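Local coordinates for protein copper-transporting ATPase (PDB 2YJ4) that probably couples ATP hydrolysis to pumping copper or related cations across the cell membrane, this chain being its cytoplasmic nucleotide-binding and phosphorylation part, at residues F33-T38 against I157-K162; S61-S66 against I97-K102; L86-F91 against G101-K106; L202-G207 against V221-G226. The protein carries 1 engineered substitution. One frame throughout, in Å; residues are numbered along the deposited sequence.

Contact 1: residues F33-T38 against I157-K162; sequences FNKTGT and ILSGDK. Engineered in segment 33-38: Asn34 (natural residue Asp). With PO4 (phosphate ion), chain D.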
loop_
_atom_site.group_PDB
_atom_site.type_symbol
_atom_site.label_atom_id
_atom_site.label_comp_id
_atom_site.label_asym_id
_atom_site.label_seq_id
_atom_site.Cartn_x
_atom_site.Cartn_y
_atom_site.Cartn_z
ATOM N N PHE A 33 -1.750 11.643 -0.087
ATOM C CA PHE A 33 -1.038 10.399 0.130
ATOM C C PHE A 33 -1.785 9.243 -0.474
ATOM O O PHE A 33 -2.945 9.030 -0.144
ATOM C CB PHE A 33 -0.888 10.117 1.613
ATOM C CG PHE A 33 0.062 11.035 2.306
ATOM C CD1 PHE A 33 1.416 10.742 2.354
ATOM C CD2 PHE A 33 -0.394 12.190 2.912
ATOM C CE1 PHE A 33 2.300 11.580 3.003
ATOM C CE2 PHE A 33 0.485 13.038 3.565
ATOM C CZ PHE A 33 1.836 12.731 3.612
ATOM N N ASN A 34 -1.128 8.500 -1.358
ATOM C CA ASN A 34 -1.573 7.146 -1.651
ATOM C C ASN A 34 -1.280 6.283 -0.436
ATOM O O ASN A 34 -0.213 6.395 0.162
ATOM C CB ASN A 34 -0.870 6.583 -2.877
ATOM C CG ASN A 34 -1.293 7.279 -4.144
ATOM O OD1 ASN A 34 -2.392 7.039 -4.659
ATOM N ND2 ASN A 34 -0.423 8.160 -4.662
ATOM N N LYS A 35 -2.225 5.435 -0.058
ATOM C CA LYS A 35 -2.084 4.653 1.158
ATOM C C LYS A 35 -0.942 3.637 1.081
ATOM O O LYS A 35 0.102 3.818 1.714
ATOM C CB LYS A 35 -3.393 3.940 1.512
ATOM C CG LYS A 35 -3.425 3.424 2.951
ATOM C CD LYS A 35 -4.415 2.295 3.212
ATOM C CE LYS A 35 -3.885 0.971 2.701
ATOM N NZ LYS A 35 -4.359 -0.177 3.525
ATOM N N THR A 36 -1.149 2.579 0.299
ATOM C CA THR A 36 -0.307 1.378 0.342
ATOM C C THR A 36 1.169 1.630 0.071
ATOM O O THR A 36 1.539 2.084 -1.002
ATOM C CB THR A 36 -0.799 0.303 -0.663
ATOM O OG1 THR A 36 -2.211 0.127 -0.523
ATOM C CG2 THR A 36 -0.117 -1.022 -0.400
ATOM N N GLY A 37 2.017 1.307 1.037
ATOM C CA GLY A 37 3.449 1.450 0.849
ATOM C C GLY A 37 3.928 2.877 1.030
ATOM O O GLY A 37 5.119 3.163 0.908
ATOM N N THR A 38 3.001 3.784 1.312
ATOM C CA THR A 38 3.368 5.165 1.607
ATOM C C THR A 38 3.073 5.440 3.075
ATOM O O THR A 38 3.993 5.591 3.871
ATOM C CB THR A 38 2.657 6.181 0.675
ATOM O OG1 THR A 38 3.091 5.972 -0.669
ATOM C CG2 THR A 38 3.016 7.590 1.044
ATOM N N ILE A 157 -6.072 11.474 1.581
ATOM C CA ILE A 157 -5.570 10.128 1.364
ATOM C C ILE A 157 -6.388 9.399 0.298
ATOM O O ILE A 157 -7.610 9.437 0.320
ATOM C CB ILE A 157 -5.574 9.307 2.634
ATOM C CG1 ILE A 157 -4.711 10.002 3.698
ATOM C CG2 ILE A 157 -5.068 7.890 2.333
ATOM C CD1 ILE A 157 -4.706 9.311 5.051
ATOM N N LEU A 158 -5.684 8.757 -0.633
ATOM C CA LEU A 158 -6.268 7.921 -1.681
ATOM C C LEU A 158 -5.748 6.479 -1.623
ATOM O O LEU A 158 -4.575 6.251 -1.332
ATOM C CB LEU A 158 -5.889 8.488 -3.045
ATOM C CG LEU A 158 -6.254 9.929 -3.348
ATOM C CD1 LEU A 158 -5.792 10.273 -4.750
ATOM C CD2 LEU A 158 -7.748 10.131 -3.177
ATOM N N SER A 159 -6.609 5.513 -1.914
ATOM C CA SER A 159 -6.153 4.138 -2.169
ATOM C C SER A 159 -7.181 3.301 -2.929
ATOM O O SER A 159 -8.365 3.627 -2.957
ATOM C CB SER A 159 -5.739 3.413 -0.877
ATOM O OG SER A 159 -6.820 3.296 0.023
ATOM N N GLY A 160 -6.709 2.224 -3.548
ATOM C CA GLY A 160 -7.594 1.260 -4.176
ATOM C C GLY A 160 -8.054 0.254 -3.140
ATOM O O GLY A 160 -8.626 -0.786 -3.472
ATOM N N ASP A 161 -7.795 0.574 -1.873
ATOM C CA ASP A 161 -8.095 -0.332 -0.774
ATOM C C ASP A 161 -9.499 -0.090 -0.297
ATOM O O ASP A 161 -10.083 0.947 -0.583
ATOM C CB ASP A 161 -7.121 -0.121 0.385
ATOM C CG ASP A 161 -6.385 -1.390 0.768
ATOM O OD1 ASP A 161 -5.919 -2.104 -0.147
ATOM O OD2 ASP A 161 -6.275 -1.671 1.980
ATOM N N LYS A 162 -10.037 -1.043 0.450
ATOM C CA LYS A 162 -11.447 -1.000 0.820
ATOM C C LYS A 162 -11.755 0.022 1.901
ATOM O O LYS A 162 -10.940 0.279 2.786
ATOM C CB LYS A 162 -11.932 -2.388 1.231
ATOM C CG LYS A 162 -11.701 -3.422 0.143
ATOM C CD LYS A 162 -12.258 -2.929 -1.184
ATOM C CE LYS A 162 -11.728 -3.758 -2.338
ATOM N NZ LYS A 162 -11.905 -5.218 -2.084
HETATM P P PO4 D . -2.900 2.304 -3.189
HETATM O O1 PO4 D . -3.380 2.474 -1.762
HETATM O O2 PO4 D . -3.959 2.803 -4.150
HETATM O O3 PO4 D . -1.619 3.078 -3.362
HETATM O O4 PO4 D . -2.694 0.831 -3.523
#
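Lys35 and Asp161 close the far end of this contact with a salt bridge, Lys35 NZ standing 2.9 Å from Asp161 OD2 and meeting that oxygen from above the carboxylate plane. The lysine starts extended and then bends at chi3 (77°) and again at chi4, which carries its amine across the acid at about a right angle. A long, flexible chain suits the place, because the amine must reach Asp161 from a backbone that is still part of the strand pairing. A phosphate ion, probably from the crystallisation liquor, sits between Thr36 and Gly160, at the ends of the two strands. Gly160 N donates to its O2 at 2.9 Å, and Lys187 from outside the two segments binds the ion as well. Thr36 offers both its backbone N and its hydroxyl OG1 to phosphate O1, although the modelled place of O1 is less sure.

Behind the ion, two parallel strands hold the loops in position. Leu158 N donates to Phe33 O at 2.8 Å with a nearly straight N-H (166°), and Lys35 N donates to Leu158 O at 2.8 Å. The second bond carries the pairing one residue past the strand end, next to Thr36, whose N faces the phosphate. Asn34, an engineered residue where the natural sequence has Asp, has its CB 3.6 Å from phosphate O3, while its ND2 donates to Ile204 O. On the other face Phe33 and Ile157 add apolar cover.

Side-by-side strand ends carrying an Asp-Lys-Thr-Gly-Thr signature, here with Asn34 in first place, and a Ser-Gly-Asp loop are the hallmark of the phosphorylation site in P-type ATPases, built on the haloacid dehalogenase fold.

Contact 2: residues S61-S66 against I97-K102; sequences SVEALS and IGVRGK. With AMP (adenosine monophosphate), chain C.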
loop_
_atom_site.group_PDB
_atom_site.type_symbol
_atom_site.label_atom_id
_atom_site.label_comp_id
_atom_site.label_asym_id
_atom_site.label_seq_id
_atom_site.Cartn_x
_atom_site.Cartn_y
_atom_site.Cartn_z
ATOM N N SER A 61 -0.186 -25.062 3.553
ATOM C CA SER A 61 0.449 -26.057 2.689
ATOM C C SER A 61 0.250 -25.669 1.215
ATOM O O SER A 61 1.208 -25.609 0.436
ATOM C CB SER A 61 -0.118 -27.455 2.949
ATOM O OG SER A 61 -0.001 -27.808 4.317
ATOM N N VAL A 62 -0.991 -25.371 0.833
ATOM C CA VAL A 62 -1.251 -24.991 -0.559
ATOM C C VAL A 62 -0.560 -23.682 -0.911
ATOM O O VAL A 62 0.054 -23.579 -1.964
ATOM C CB VAL A 62 -2.754 -24.910 -0.877
ATOM C CG1 VAL A 62 -2.987 -24.195 -2.187
ATOM C CG2 VAL A 62 -3.352 -26.301 -0.923
ATOM N N GLU A 63 -0.635 -22.691 -0.021
ATOM C CA GLU A 63 -0.008 -21.386 -0.287
ATOM C C GLU A 63 1.513 -21.447 -0.269
ATOM O O GLU A 63 2.178 -20.510 -0.692
ATOM C CB GLU A 63 -0.483 -20.318 0.702
ATOM C CG GLU A 63 -1.962 -20.009 0.634
ATOM C CD GLU A 63 -2.311 -19.068 -0.500
ATOM O OE1 GLU A 63 -1.478 -18.898 -1.418
ATOM O OE2 GLU A 63 -3.419 -18.491 -0.470
ATOM N N ALA A 64 2.068 -22.546 0.218
ATOM C CA ALA A 64 3.524 -22.644 0.337
ATOM C C ALA A 64 4.150 -22.687 -1.043
ATOM O O ALA A 64 5.335 -22.408 -1.193
ATOM C CB ALA A 64 3.943 -23.882 1.154
ATOM N N LEU A 65 3.342 -23.048 -2.044
ATOM C CA LEU A 65 3.823 -23.248 -3.406
ATOM C C LEU A 65 3.637 -22.018 -4.294
ATOM O O LEU A 65 3.874 -22.075 -5.495
ATOM C CB LEU A 65 3.121 -24.445 -4.042
ATOM C CG LEU A 65 3.394 -25.822 -3.443
ATOM C CD1 LEU A 65 2.674 -26.890 -4.245
ATOM C CD2 LEU A 65 4.889 -26.096 -3.406
ATOM N N SER A 66 3.200 -20.913 -3.705
ATOM C CA SER A 66 3.020 -19.673 -4.445
ATOM C C SER A 66 4.014 -18.663 -3.928
ATOM O O SER A 66 4.512 -18.807 -2.809
ATOM C CB SER A 66 1.606 -19.135 -4.262
ATOM O OG SER A 66 1.562 -17.739 -4.486
ATOM N N ILE A 97 -7.773 -15.358 -8.981
ATOM C CA ILE A 97 -8.431 -15.783 -7.746
ATOM C C ILE A 97 -7.436 -16.113 -6.627
ATOM O O ILE A 97 -7.366 -15.420 -5.608
ATOM C CB ILE A 97 -9.322 -17.016 -7.995
ATOM N N GLY A 98 -6.674 -17.182 -6.831
ATOM C CA GLY A 98 -5.682 -17.618 -5.872
ATOM C C GLY A 98 -5.098 -18.962 -6.263
ATOM O O GLY A 98 -4.583 -19.130 -7.363
ATOM N N VAL A 99 -5.190 -19.932 -5.363
ATOM C CA VAL A 99 -4.478 -21.181 -5.555
ATOM C C VAL A 99 -5.340 -22.368 -5.198
ATOM O O VAL A 99 -6.361 -22.237 -4.529
ATOM C CB VAL A 99 -3.193 -21.232 -4.710
ATOM C CG1 VAL A 99 -2.310 -20.056 -5.032
ATOM C CG2 VAL A 99 -3.543 -21.228 -3.239
ATOM N N ARG A 100 -4.900 -23.536 -5.634
ATOM C CA ARG A 100 -5.697 -24.730 -5.526
ATOM C C ARG A 100 -4.730 -25.901 -5.461
ATOM O O ARG A 100 -3.610 -25.819 -5.963
ATOM C CB ARG A 100 -6.614 -24.831 -6.757
ATOM C CG ARG A 100 -7.283 -26.174 -6.949
ATOM C CD ARG A 100 -6.959 -26.758 -8.318
ATOM N NE ARG A 100 -6.737 -28.203 -8.249
ATOM C CZ ARG A 100 -7.708 -29.110 -8.297
ATOM N NH1 ARG A 100 -8.976 -28.723 -8.423
ATOM N NH2 ARG A 100 -7.416 -30.404 -8.219
ATOM N N GLY A 101 -5.151 -26.991 -4.842
ATOM C CA GLY A 101 -4.264 -28.117 -4.653
ATOM C C GLY A 101 -4.983 -29.203 -3.891
ATOM O O GLY A 101 -6.049 -28.966 -3.336
ATOM N N LYS A 102 -4.401 -30.396 -3.866
ATOM C CA LYS A 102 -5.073 -31.559 -3.294
ATOM C C LYS A 102 -4.214 -32.180 -2.195
ATOM O O LYS A 102 -3.033 -32.436 -2.396
ATOM C CB LYS A 102 -5.399 -32.582 -4.389
ATOM C CG LYS A 102 -6.335 -33.700 -3.937
ATOM C CD LYS A 102 -5.842 -35.071 -4.392
ATOM C CE LYS A 102 -6.002 -35.276 -5.896
ATOM N NZ LYS A 102 -7.307 -35.917 -6.234
HETATM P P AMP C . -2.995 -9.356 -7.543
HETATM O O1P AMP C . -3.677 -8.642 -8.688
HETATM O O2P AMP C . -1.938 -10.291 -8.094
HETATM O O3P AMP C . -2.584 -8.348 -6.490
HETATM O "O5'" AMP C . -4.232 -10.208 -7.014
HETATM C "C5'" AMP C . -5.465 -9.581 -6.700
HETATM C "C4'" AMP C . -6.261 -10.400 -5.720
HETATM O "O4'" AMP C . -6.182 -11.802 -6.081
HETATM C "C3'" AMP C . -5.775 -10.367 -4.279
HETATM O "O3'" AMP C . -6.194 -9.209 -3.578
HETATM C "C2'" AMP C . -6.328 -11.669 -3.705
HETATM O "O2'" AMP C . -7.699 -11.532 -3.359
HETATM C "C1'" AMP C . -6.229 -12.602 -4.916
HETATM N N9 AMP C . -5.017 -13.445 -4.871
HETATM C C8 AMP C . -3.970 -13.364 -5.719
HETATM N N7 AMP C . -3.020 -14.287 -5.418
HETATM C C5 AMP C . -3.469 -14.982 -4.354
HETATM C C6 AMP C . -2.966 -16.103 -3.534
HETATM N N6 AMP C . -1.770 -16.656 -3.811
HETATM N N1 AMP C . -3.728 -16.533 -2.507
HETATM C C2 AMP C . -4.922 -15.976 -2.229
HETATM N N3 AMP C . -5.446 -14.956 -2.934
HETATM C C4 AMP C . -4.784 -14.427 -3.994
#
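Glu63 reaches Val99 and the bound AMP by a bend at chi2 (-80°), which swings the carboxylate off its helix and across the strand, while Val99, with chi1 -56°, turns CG2 toward the helix and CG1 toward Ser66. The two side chains cross at a slant, Glu63 OE1 lying 3.6 Å from Val99 CG2. Beside them Val62 slides past Val99 in the opposite direction, and Val62 CG2 rests 4.2 Å from Gly101 CA. Compact valines suit a helix lying close on a strand, and a glycine opposite lets the helix come close. Ser66 CB adds a touch at 4.1 Å on Val99 CG1, its hydroxyl being engaged with His68 N and Glu93.

The acid also meets the base. AMP N6 donates to Glu63 OE1 at 3.3 Å (154°); Glu63 OE2 lies 2.8 Å from AMP N1, a close approach for which no bond is assigned. Val99 CG1 comes within 3.7 Å of AMP N6. Gly98, lacking a side chain, lets the adenine settle with AMP C5 3.8 Å from Gly98 CA.

A glutamate of helix 53-63 reading N6 of the adenine, with a glycine of the neighbouring strand lying against the ring, is characteristic of the nucleotide-binding domain of type IB P-type ATPases.

Contact 3: residues L86-F91 against G101-K106; sequences LEVKDF and GKISDK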
loop_
_atom_site.group_PDB
_atom_site.type_symbol
_atom_site.label_atom_id
_atom_site.label_comp_id
_atom_site.label_asym_id
_atom_site.label_seq_id
_atom_site.Cartn_x
_atom_site.Cartn_y
_atom_site.Cartn_z
ATOM N N LEU A 86 2.226 -29.341 4.714
ATOM C CA LEU A 86 1.890 -30.689 4.288
ATOM C C LEU A 86 2.167 -30.819 2.812
ATOM O O LEU A 86 2.260 -29.817 2.107
ATOM C CB LEU A 86 0.431 -31.031 4.605
ATOM C CG LEU A 86 0.038 -31.081 6.089
ATOM C CD1 LEU A 86 -1.416 -31.493 6.239
ATOM C CD2 LEU A 86 0.937 -32.026 6.864
ATOM N N GLU A 87 2.320 -32.053 2.350
ATOM C CA GLU A 87 2.573 -32.293 0.941
ATOM C C GLU A 87 1.294 -32.083 0.125
ATOM O O GLU A 87 0.237 -32.633 0.453
ATOM C CB GLU A 87 3.145 -33.705 0.718
ATOM C CG GLU A 87 3.032 -34.196 -0.732
ATOM C CD GLU A 87 4.149 -35.153 -1.144
ATOM O OE1 GLU A 87 4.307 -36.223 -0.503
ATOM O OE2 GLU A 87 4.862 -34.827 -2.123
ATOM N N VAL A 88 1.416 -31.295 -0.942
ATOM C CA VAL A 88 0.296 -30.955 -1.820
ATOM C C VAL A 88 0.476 -31.538 -3.223
ATOM O O VAL A 88 1.573 -31.481 -3.788
ATOM C CB VAL A 88 0.200 -29.423 -1.997
ATOM C CG1 VAL A 88 -0.891 -29.060 -3.007
ATOM C CG2 VAL A 88 0.006 -28.730 -0.647
ATOM N N LYS A 89 -0.608 -32.056 -3.795
ATOM C CA LYS A 89 -0.591 -32.562 -5.170
ATOM C C LYS A 89 -1.466 -31.721 -6.124
ATOM O O LYS A 89 -2.444 -31.101 -5.698
ATOM C CB LYS A 89 -1.008 -34.046 -5.203
ATOM C CG LYS A 89 0.128 -35.029 -4.849
ATOM C CD LYS A 89 -0.405 -36.420 -4.459
ATOM C CE LYS A 89 0.737 -37.392 -4.103
ATOM N NZ LYS A 89 0.309 -38.725 -3.543
ATOM N N ASP A 90 -1.110 -31.705 -7.409
ATOM C CA ASP A 90 -1.893 -31.001 -8.427
ATOM C C ASP A 90 -2.127 -29.546 -8.034
ATOM O O ASP A 90 -3.245 -29.048 -8.056
ATOM C CB ASP A 90 -3.236 -31.700 -8.669
ATOM C CG ASP A 90 -3.091 -33.203 -8.845
ATOM O OD1 ASP A 90 -2.047 -33.647 -9.369
ATOM O OD2 ASP A 90 -4.022 -33.948 -8.459
ATOM N N PHE A 91 -1.061 -28.866 -7.671
ATOM C CA PHE A 91 -1.161 -27.477 -7.292
ATOM C C PHE A 91 -1.385 -26.615 -8.515
ATOM O O PHE A 91 -0.837 -26.887 -9.582
ATOM C CB PHE A 91 0.115 -27.039 -6.588
ATOM C CG PHE A 91 0.257 -25.563 -6.479
ATOM C CD1 PHE A 91 -0.395 -24.865 -5.477
ATOM C CD2 PHE A 91 1.051 -24.865 -7.374
ATOM C CE1 PHE A 91 -0.251 -23.495 -5.359
ATOM C CE2 PHE A 91 1.189 -23.497 -7.273
ATOM C CZ PHE A 91 0.541 -22.810 -6.257
ATOM N N GLY A 101 -5.151 -26.991 -4.842
ATOM C CA GLY A 101 -4.264 -28.117 -4.653
ATOM C C GLY A 101 -4.983 -29.203 -3.891
ATOM O O GLY A 101 -6.049 -28.966 -3.336
ATOM N N LYS A 102 -4.401 -30.396 -3.866
ATOM C CA LYS A 102 -5.073 -31.559 -3.294
ATOM C C LYS A 102 -4.214 -32.180 -2.195
ATOM O O LYS A 102 -3.033 -32.436 -2.396
ATOM C CB LYS A 102 -5.399 -32.582 -4.389
ATOM C CG LYS A 102 -6.335 -33.700 -3.937
ATOM C CD LYS A 102 -5.842 -35.071 -4.392
ATOM C CE LYS A 102 -6.002 -35.276 -5.896
ATOM N NZ LYS A 102 -7.307 -35.917 -6.234
ATOM N N ILE A 103 -4.817 -32.384 -1.028
ATOM C CA ILE A 103 -4.156 -32.961 0.137
ATOM C C ILE A 103 -5.061 -34.021 0.726
ATOM O O ILE A 103 -6.245 -33.755 0.960
ATOM C CB ILE A 103 -3.985 -31.923 1.275
ATOM C CG1 ILE A 103 -3.163 -30.721 0.832
ATOM C CG2 ILE A 103 -3.360 -32.556 2.487
ATOM C CD1 ILE A 103 -3.331 -29.537 1.777
ATOM N N SER A 104 -4.514 -35.206 0.995
ATOM C CA SER A 104 -5.290 -36.284 1.601
ATOM C C SER A 104 -6.644 -36.508 0.915
ATOM O O SER A 104 -7.673 -36.681 1.580
ATOM C CB SER A 104 -5.504 -36.008 3.094
ATOM O OG SER A 104 -4.267 -35.986 3.777
ATOM N N ASP A 105 -6.643 -36.502 -0.414
ATOM C CA ASP A 105 -7.867 -36.731 -1.165
ATOM C C ASP A 105 -8.900 -35.620 -0.969
ATOM O O ASP A 105 -10.101 -35.829 -1.213
ATOM C CB ASP A 105 -8.479 -38.081 -0.777
ATOM C CG ASP A 105 -7.638 -39.260 -1.246
ATOM O OD1 ASP A 105 -7.266 -39.284 -2.444
ATOM O OD2 ASP A 105 -7.344 -40.152 -0.416
ATOM N N LYS A 106 -8.436 -34.448 -0.531
ATOM C CA LYS A 106 -9.323 -33.298 -0.350
ATOM C C LYS A 106 -8.884 -32.153 -1.236
ATOM O O LYS A 106 -7.708 -31.805 -1.262
ATOM C CB LYS A 106 -9.340 -32.842 1.106
ATOM C CG LYS A 106 -9.924 -33.864 2.056
ATOM C CD LYS A 106 -10.095 -33.262 3.435
ATOM C CE LYS A 106 -10.277 -34.332 4.514
ATOM N NZ LYS A 106 -10.087 -33.738 5.885
#
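Lys89 and Lys102 form an antiparallel hydrogen-bonded pair, just before the chain turns a corner at Asp90 and just ahead of the type I' turn from Ile103 to Lys106. Lys89 N donates to Lys102 O at 2.8 Å, almost straight (172°), and Lys102 N returns a bond to Lys89 O at 2.8 Å, more bent (146°). Both donors lie in the plane of the carbonyl they meet.

Beneath this pair the apolar side chains gather. The side chains of Val88 and Ile103 meet at a slant, CG2 of Val88 4.0 Å from CG1 of Ile103, and Val88 CG1 lies 3.9 Å from Gly101 CA. With no side chain, Gly101 leaves room for that methyl; Phe91 CA lies 4.1 Å from Gly101 CA. Leu86 CD1 grazes Ile103 CG2, and Ile103 also rests on Tyr58 and Ser61 of helix 53-63, so its branched chain bridges the loop and that helix.

On the lysine side Asp90 and Lys102 run alongside each other in the same direction. Lys102 is bent at three torsions, which brings CE to 3.5 Å from Asp90 OD2 but keeps NZ 4.4 Å away, beyond a salt bridge. Their attraction is therefore probably mild, and the register is set by the two backbone bonds, with the apolar contacts packed on the other side.

Contact 4: residues L202-G207 against V221-G226; sequences LMIGDG and VAMGNG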
loop_
_atom_site.group_PDB
_atom_site.type_symbol
_atom_site.label_atom_id
_atom_site.label_comp_id
_atom_site.label_asym_id
_atom_site.label_seq_id
_atom_site.Cartn_x
_atom_site.Cartn_y
_atom_site.Cartn_z
ATOM N N LEU A 202 0.810 18.131 -4.272
ATOM C CA LEU A 202 1.996 17.301 -4.087
ATOM C C LEU A 202 1.503 15.932 -3.660
ATOM O O LEU A 202 0.674 15.827 -2.751
ATOM C CB LEU A 202 2.939 17.884 -3.029
ATOM C CG LEU A 202 4.266 17.120 -2.871
ATOM C CD1 LEU A 202 5.377 18.033 -2.409
ATOM C CD2 LEU A 202 4.125 15.929 -1.940
ATOM N N MET A 203 1.977 14.889 -4.331
ATOM C CA MET A 203 1.503 13.540 -4.040
ATOM C C MET A 203 2.651 12.609 -3.779
ATOM O O MET A 203 3.664 12.631 -4.478
ATOM C CB MET A 203 0.638 12.962 -5.171
ATOM C CG MET A 203 0.420 11.425 -5.087
ATOM S SD MET A 203 -0.691 10.827 -6.392
ATOM C CE MET A 203 -1.678 12.309 -6.539
ATOM N N ILE A 204 2.478 11.787 -2.760
ATOM C CA ILE A 204 3.427 10.737 -2.491
ATOM C C ILE A 204 2.779 9.405 -2.865
ATOM O O ILE A 204 1.642 9.133 -2.484
ATOM C CB ILE A 204 3.896 10.752 -1.025
ATOM C CG1 ILE A 204 4.427 12.136 -0.661
ATOM C CG2 ILE A 204 4.990 9.726 -0.811
ATOM C CD1 ILE A 204 3.469 12.985 0.136
ATOM N N GLY A 205 3.506 8.599 -3.627
ATOM C CA GLY A 205 3.013 7.310 -4.070
ATOM C C GLY A 205 4.071 6.225 -4.017
ATOM O O GLY A 205 5.213 6.468 -3.620
ATOM N N ASP A 206 3.686 5.030 -4.454
ATOM C CA ASP A 206 4.496 3.829 -4.302
ATOM C C ASP A 206 3.798 2.659 -4.973
ATOM O O ASP A 206 2.792 2.145 -4.464
ATOM C CB ASP A 206 4.657 3.492 -2.819
ATOM C CG ASP A 206 5.375 2.173 -2.591
ATOM O OD1 ASP A 206 4.760 1.114 -2.858
ATOM O OD2 ASP A 206 6.550 2.196 -2.136
ATOM N N GLY A 207 4.314 2.215 -6.105
ATOM C CA GLY A 207 3.750 1.011 -6.680
ATOM C C GLY A 207 2.766 1.233 -7.807
ATOM O O GLY A 207 2.417 2.364 -8.144
ATOM N N VAL A 221 6.281 12.669 -5.417
ATOM C CA VAL A 221 7.265 11.925 -4.668
ATOM C C VAL A 221 6.974 10.426 -4.726
ATOM O O VAL A 221 5.867 9.989 -4.442
ATOM C CB VAL A 221 7.301 12.381 -3.193
ATOM C CG1 VAL A 221 8.491 11.757 -2.480
ATOM C CG2 VAL A 221 7.362 13.910 -3.100
ATOM N N ALA A 222 7.975 9.641 -5.103
ATOM C CA ALA A 222 7.885 8.189 -5.023
ATOM C C ALA A 222 8.650 7.686 -3.784
ATOM O O ALA A 222 9.645 8.289 -3.364
ATOM C CB ALA A 222 8.441 7.568 -6.273
ATOM N N MET A 223 8.182 6.594 -3.192
ATOM C CA MET A 223 8.889 5.982 -2.078
ATOM C C MET A 223 10.140 5.248 -2.554
ATOM O O MET A 223 10.243 4.864 -3.721
ATOM C CB MET A 223 7.977 5.000 -1.358
ATOM C CG MET A 223 6.765 5.651 -0.728
ATOM S SD MET A 223 7.206 6.830 0.548
ATOM C CE MET A 223 8.033 5.737 1.716
ATOM N N GLY A 224 11.092 5.053 -1.646
ATOM C CA GLY A 224 12.270 4.265 -1.951
ATOM C C GLY A 224 11.942 2.837 -2.347
ATOM O O GLY A 224 12.407 2.342 -3.374
ATOM N N ASN A 225 11.127 2.167 -1.543
ATOM C CA ASN A 225 10.772 0.785 -1.853
ATOM C C ASN A 225 9.749 0.707 -2.983
ATOM O O ASN A 225 9.148 -0.339 -3.217
ATOM C CB ASN A 225 10.288 0.038 -0.602
ATOM C CG ASN A 225 9.312 0.859 0.235
ATOM O OD1 ASN A 225 8.147 1.071 -0.153
ATOM N ND2 ASN A 225 9.779 1.319 1.398
ATOM N N GLY A 226 9.572 1.824 -3.688
ATOM C CA GLY A 226 8.601 1.936 -4.764
ATOM C C GLY A 226 9.016 1.293 -6.082
ATOM O O GLY A 226 10.207 1.112 -6.370
#
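Ile204 and Val221 pair in the beta-alpha-beta unit made of strand 201-205, helix 211-216 and strand 219-223, whose first strand runs at Gly205 into the Gly-Asp-Gly of the P-type ATPase signature. The strands run parallel, 16° apart and 4.7 Å at closest approach of their axes. Val221 N donates to Met203 O at 2.8 Å in a nearly straight bond (175°). Gly205 N then donates to Val221 O at 2.9 Å, and Met223 N to Gly205 O at 3.0 Å, so the pairing continues up to the point where the first strand gives way to its loop.

Beta-branched residues suit the face they share. Ile204 and Val221 lie side by side pointing the same way, Ile204 CG1 being 3.8 Å from Val221 CB, while Ile204 CG2 meets the sulfur of Met223, SD, at 3.9 Å. At the strand end Asp206 holds CG trans to its own N (chi1 174°), which sends the carboxylate across to the opposite loop. There its CB packs against Met223, and Asp206 OD2 reaches within 3.3 Å of Gly226 CA. A type I turn from Met223 to Gly226 shapes this loop; at Gly226 a side chain would run into the carbonyl of Met223, across the turn. Asp210 accepts a bond from Asp206 N.

Strand 30-34 flanks strand 201-205 on its other edge, and Ile204 touches Phe33 there. Leu246 of helix 243-250 covers Ile204 and Val221, Ile243 of that helix meets Met223, and Thr38 of helix 35-39 touches both Asp206 and Met223.

Overall arrangement
The four contacts fall into two groups, one in each domain. Contacts 1 and 4, with centres 11 Å apart, share the central sheet: strands 30-34 and 201-205 are neighbours in it, and Asn34 N lies 3.1 Å from Ile204 O, so the phosphate-bearing loop and the Gly-Asp-Gly loop emerge side by side. Contacts 2 and 3, whose centres are 9 Å apart, both use strand 98-103 and share Gly101 and Lys102; Phe91 of contact 3 packs against Val62 and Leu65 of contact 2. AMP lies between the groups, bound at contact 2, with the side chain of Asp161 in contact 1 about 8 Å away. Contacts 1 and 2 do not touch, their nearest atoms being about 12 Å apart.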